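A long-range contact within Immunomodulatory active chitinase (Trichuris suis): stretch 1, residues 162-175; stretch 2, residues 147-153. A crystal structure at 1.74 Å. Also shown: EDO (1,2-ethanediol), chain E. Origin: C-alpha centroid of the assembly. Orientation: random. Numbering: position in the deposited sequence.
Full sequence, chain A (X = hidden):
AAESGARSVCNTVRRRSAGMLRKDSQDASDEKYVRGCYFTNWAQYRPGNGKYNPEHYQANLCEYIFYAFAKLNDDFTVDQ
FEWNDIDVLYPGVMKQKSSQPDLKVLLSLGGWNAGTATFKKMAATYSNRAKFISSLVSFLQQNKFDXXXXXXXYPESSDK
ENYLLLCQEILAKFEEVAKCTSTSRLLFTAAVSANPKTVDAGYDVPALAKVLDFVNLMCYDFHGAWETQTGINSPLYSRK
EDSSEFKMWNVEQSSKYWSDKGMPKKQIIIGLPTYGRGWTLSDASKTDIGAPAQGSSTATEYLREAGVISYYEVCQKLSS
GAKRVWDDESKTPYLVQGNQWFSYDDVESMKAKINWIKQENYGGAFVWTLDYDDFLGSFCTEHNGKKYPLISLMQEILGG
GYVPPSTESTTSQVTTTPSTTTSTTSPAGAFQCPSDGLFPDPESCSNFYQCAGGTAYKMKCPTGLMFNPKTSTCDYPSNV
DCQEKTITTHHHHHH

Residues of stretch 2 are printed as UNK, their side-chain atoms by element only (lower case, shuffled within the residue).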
# COMPACT_ATOMS: atom_id res chain seq x y z
N ASN A 162 -35.03 8.06 4.55
CA ASN A 162 -34.16 6.89 4.70
C ASN A 162 -32.77 7.16 4.16
O ASN A 162 -31.77 6.72 4.75
CB ASN A 162 -34.80 5.70 4.00
CG ASN A 162 -36.14 5.33 4.60
OD1 ASN A 162 -36.37 5.56 5.79
ND2 ASN A 162 -37.02 4.75 3.80
N TYR A 163 -32.68 7.88 3.05
CA TYR A 163 -31.37 8.16 2.45
C TYR A 163 -30.50 8.97 3.40
O TYR A 163 -29.30 8.70 3.56
CB TYR A 163 -31.56 8.88 1.13
CG TYR A 163 -30.27 9.17 0.39
CD1 TYR A 163 -29.71 8.23 -0.45
CD2 TYR A 163 -29.62 10.39 0.54
CE1 TYR A 163 -28.52 8.49 -1.14
CE2 TYR A 163 -28.44 10.66 -0.14
CZ TYR A 163 -27.90 9.71 -0.97
OH TYR A 163 -26.72 10.00 -1.63
N LEU A 164 -31.09 9.98 4.04
CA LEU A 164 -30.35 10.80 5.00
C LEU A 164 -29.93 9.98 6.21
O LEU A 164 -28.79 10.11 6.69
CB LEU A 164 -31.21 11.99 5.43
CG LEU A 164 -30.63 12.83 6.57
CD1 LEU A 164 -29.32 13.46 6.12
CD2 LEU A 164 -31.61 13.87 7.09
N LEU A 165 -30.83 9.14 6.72
CA LEU A 165 -30.48 8.26 7.84
C LEU A 165 -29.33 7.33 7.46
O LEU A 165 -28.36 7.18 8.21
CB LEU A 165 -31.70 7.45 8.27
CG LEU A 165 -32.74 8.21 9.10
CD1 LEU A 165 -34.07 7.46 9.13
CD2 LEU A 165 -32.24 8.49 10.53
N LEU A 166 -29.43 6.71 6.29
CA LEU A 166 -28.33 5.87 5.81
C LEU A 166 -27.00 6.64 5.82
O LEU A 166 -25.99 6.14 6.33
CB LEU A 166 -28.65 5.35 4.41
CG LEU A 166 -27.54 4.58 3.68
CD1 LEU A 166 -27.19 3.31 4.41
CD2 LEU A 166 -27.97 4.28 2.26
N CYS A 167 -26.99 7.86 5.28
CA CYS A 167 -25.74 8.62 5.22
C CYS A 167 -25.25 9.03 6.61
O CYS A 167 -24.05 8.95 6.89
CB CYS A 167 -25.91 9.84 4.32
SG CYS A 167 -26.10 9.43 2.58
N GLN A 168 -26.16 9.45 7.50
CA GLN A 168 -25.74 9.80 8.85
C GLN A 168 -25.16 8.59 9.57
O GLN A 168 -24.17 8.71 10.30
CB GLN A 168 -26.92 10.38 9.63
CG GLN A 168 -27.41 11.73 9.10
CD GLN A 168 -28.73 12.14 9.72
OE1 GLN A 168 -29.52 11.29 10.13
NE2 GLN A 168 -28.97 13.44 9.81
N GLU A 169 -25.78 7.41 9.38
CA GLU A 169 -25.31 6.21 10.07
C GLU A 169 -23.99 5.69 9.49
O GLU A 169 -23.15 5.17 10.24
CB GLU A 169 -26.40 5.14 10.02
CG GLU A 169 -27.60 5.48 10.93
CD GLU A 169 -28.89 4.73 10.59
OE1 GLU A 169 -28.83 3.70 9.89
OE2 GLU A 169 -29.96 5.19 11.03
N ILE A 170 -23.79 5.80 8.17
CA ILE A 170 -22.50 5.43 7.57
C ILE A 170 -21.38 6.25 8.20
O ILE A 170 -20.37 5.70 8.67
CB ILE A 170 -22.51 5.61 6.04
CG1 ILE A 170 -23.30 4.49 5.35
CG2 ILE A 170 -21.05 5.66 5.46
CD1 ILE A 170 -23.74 4.84 3.91
N LEU A 171 -21.54 7.57 8.23
CA LEU A 171 -20.49 8.42 8.79
C LEU A 171 -20.24 8.08 10.25
O LEU A 171 -19.08 7.97 10.67
CB LEU A 171 -20.85 9.90 8.62
CG LEU A 171 -19.85 10.88 9.27
CD1 LEU A 171 -18.47 10.78 8.61
CD2 LEU A 171 -20.36 12.30 9.22
N ALA A 172 -21.31 7.87 11.02
CA ALA A 172 -21.15 7.52 12.43
C ALA A 172 -20.33 6.25 12.59
O ALA A 172 -19.45 6.17 13.46
CB ALA A 172 -22.52 7.36 13.10
N LYS A 173 -20.62 5.23 11.78
CA LYS A 173 -19.85 3.99 11.84
C LYS A 173 -18.40 4.23 11.46
O LYS A 173 -17.48 3.70 12.10
CB LYS A 173 -20.45 2.93 10.93
CG LYS A 173 -19.78 1.57 11.06
CD LYS A 173 -20.05 0.98 12.44
CE LYS A 173 -19.94 -0.54 12.44
NZ LYS A 173 -19.52 -1.10 13.75
N PHE A 174 -18.18 5.02 10.40
CA PHE A 174 -16.81 5.31 9.95
C PHE A 174 -16.02 5.97 11.07
O PHE A 174 -14.85 5.64 11.31
CB PHE A 174 -16.83 6.19 8.69
CG PHE A 174 -17.16 5.44 7.40
CD1 PHE A 174 -17.58 4.12 7.42
CD2 PHE A 174 -17.04 6.08 6.17
CE1 PHE A 174 -17.88 3.45 6.23
CE2 PHE A 174 -17.35 5.42 4.98
CZ PHE A 174 -17.77 4.10 5.02
N GLU A 175 -16.65 6.91 11.79
CA GLU A 175 -15.97 7.56 12.90
C GLU A 175 -15.67 6.58 14.03
O GLU A 175 -14.59 6.64 14.64
CB GLU A 175 -16.83 8.73 13.41
CG GLU A 175 -16.86 9.90 12.43
CD GLU A 175 -17.92 10.92 12.75
OE1 GLU A 175 -18.87 10.60 13.49
OE2 GLU A 175 -17.80 12.06 12.24
N UNK A 147 -12.12 4.80 1.36
CA UNK A 147 -13.40 5.46 1.50
C UNK A 147 -14.47 4.76 0.70
O UNK A 147 -14.22 3.76 0.03
N UNK A 148 -15.68 5.33 0.79
CA UNK A 148 -16.89 4.77 0.20
C UNK A 148 -17.60 5.86 -0.58
O UNK A 148 -17.72 7.00 -0.11
c UNK A 148 -19.17 2.75 -0.22
c UNK A 148 -19.14 3.73 0.76
c UNK A 148 -20.39 2.28 -0.71
c UNK A 148 -21.58 2.79 -0.22
c UNK A 148 -20.34 4.24 1.25
c UNK A 148 -21.56 3.77 0.76
c UNK A 148 -17.82 4.23 1.29
N UNK A 149 -18.09 5.51 -1.77
CA UNK A 149 -18.81 6.43 -2.66
C UNK A 149 -20.18 5.82 -2.97
O UNK A 149 -20.27 4.77 -3.62
c UNK A 149 -17.99 6.68 -3.93
o UNK A 149 -18.92 7.06 -6.08
o UNK A 149 -19.10 8.68 -4.59
c UNK A 149 -18.73 7.53 -4.94
N UNK A 150 -21.24 6.46 -2.46
CA UNK A 150 -22.60 5.95 -2.57
C UNK A 150 -23.22 6.49 -3.86
O UNK A 150 -23.40 7.70 -4.00
c UNK A 150 -25.06 4.48 -1.45
c UNK A 150 -23.42 6.38 -1.35
c UNK A 150 -24.89 5.99 -1.31
c UNK A 150 -25.50 6.48 0.00
N UNK A 151 -23.55 5.59 -4.79
CA UNK A 151 -24.10 5.99 -6.09
C UNK A 151 -25.49 5.42 -6.30
O UNK A 151 -25.76 4.76 -7.31
c UNK A 151 -21.78 6.12 -7.15
o UNK A 151 -21.55 7.01 -6.30
o UNK A 151 -20.90 5.69 -7.95
c UNK A 151 -23.18 5.54 -7.24
N UNK A 152 -26.38 5.65 -5.34
CA UNK A 152 -27.78 5.27 -5.49
C UNK A 152 -28.44 6.20 -6.51
O UNK A 152 -28.49 7.41 -6.29
c UNK A 152 -30.84 4.94 -4.95
c UNK A 152 -30.17 4.96 -1.38
c UNK A 152 -29.90 5.07 -3.96
c UNK A 152 -30.58 4.92 -2.72
c UNK A 152 -31.95 4.68 -3.01
c UNK A 152 -28.44 5.37 -4.11
c UNK A 152 -32.91 4.48 -2.01
n UNK A 152 -32.08 4.70 -4.38
c UNK A 152 -32.48 4.52 -0.71
c UNK A 152 -31.13 4.76 -0.38
N UNK A 153 -28.95 5.64 -7.61
CA UNK A 153 -29.48 6.45 -8.71
C UNK A 153 -30.95 6.11 -8.98
O UNK A 153 -31.25 5.25 -9.81
c UNK A 153 -26.28 6.44 -11.01
c UNK A 153 -28.62 6.22 -9.99
o UNK A 153 -25.05 6.42 -10.84
c UNK A 153 -27.14 6.58 -9.75
o UNK A 153 -26.82 6.35 -12.13
C1 EDO E . -21.85 6.35 -11.54
O1 EDO E . -22.99 6.23 -12.43
C2 EDO E . -21.42 7.81 -11.33
O2 EDO E . -21.21 8.44 -12.61
O HOH W 1 -26.06 8.19 -3.71

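The strand that opens stretch 2 runs antiparallel to the helix of residues 162-175, their axes 11.1 Å apart at closest approach. Position 147 has backbone atoms alone, with no CB and nothing to reach across to the helix, although its CA lies 9.1 Å from the CA of Phe174. It is Gly147.

At position 148 the side chain consists of seven carbons, one followed by a closed ring of six, with no oxygen at the far end of the ring. Its CA-to-CB bond points toward the helix, and CB lies 3.7 Å from CZ of Phe174, near the plane of that ring at its edge. A carbon of the six-membered ring also meets Ile170. A plain phenyl ring on one methylene identifies Phe148, and the second contact is then CE2 to Ile170 CD1 at 4.0 Å.

Position 149 carries two carbons, the second bearing two oxygens, and touches nothing on stretch 1. A carboxylate this short belongs to Asp149, whose oxygens are hydrogen-bonded elsewhere in the structure.

Four carbons, forked at the second, make up the side chain at position 150. The fork lies one carbon beyond CB, which excludes isoleucine, and the chain points toward the helix, where it meets Tyr163, Leu166 and Cys167. This is Leu150. Its CD2 is shared by all three neighbours, lying 3.8 Å from Tyr163 CE1, 4.0 Å from Leu166 CD2 and 4.0 Å from Cys167 SG.

Position 151 again shows two carbons with two oxygens on the second, but CA-to-CB points away from the helix and no atom contacts it. It is Asp151. Its OD1 lies 2.6 Å from Asp149 OD2, close enough that one acid group probably holds a proton.

The side chain at position 152 is the bulkiest of the stretch: one carbon, then fused five- and six-membered rings containing eight carbons and one nitrogen. This indole can only be Trp152. Its CE3 lies 3.4 Å from Tyr163 CD1, and the edge of the tyrosine ring is directed toward the indole face in an offset edge-to-face pair, with planes at 64°. Leu166 CD2 approaches the indole edge, 4.1 Å from CZ3.

Position 153 has three carbons, the third carrying two oxygens, and lies out of reach of the helix. The longer carboxylate is Glu153; its OE2 accepts a 2.6 Å hydrogen bond from O1 of the ethanediol.

The contact works by alternation. Phe148, Leu150 and Trp152 face the helix and pack against Phe174, Ile170, Cys167, Leu166 and Tyr163, whereas the three acids make no contact with it. No direct hydrogen bond joins the stretches, so the 368 Å² of buried surface rests on apolar and aromatic packing. One water supplies a polar link: it donates to Leu150 O (2.7 Å), accepts from Trp152 N (3.0 Å) and hydrogen-bonds Tyr163 OH (2.8 Å), tying the phenol to the opposing backbone.

Stretch 2 147-153: GFDLDWE
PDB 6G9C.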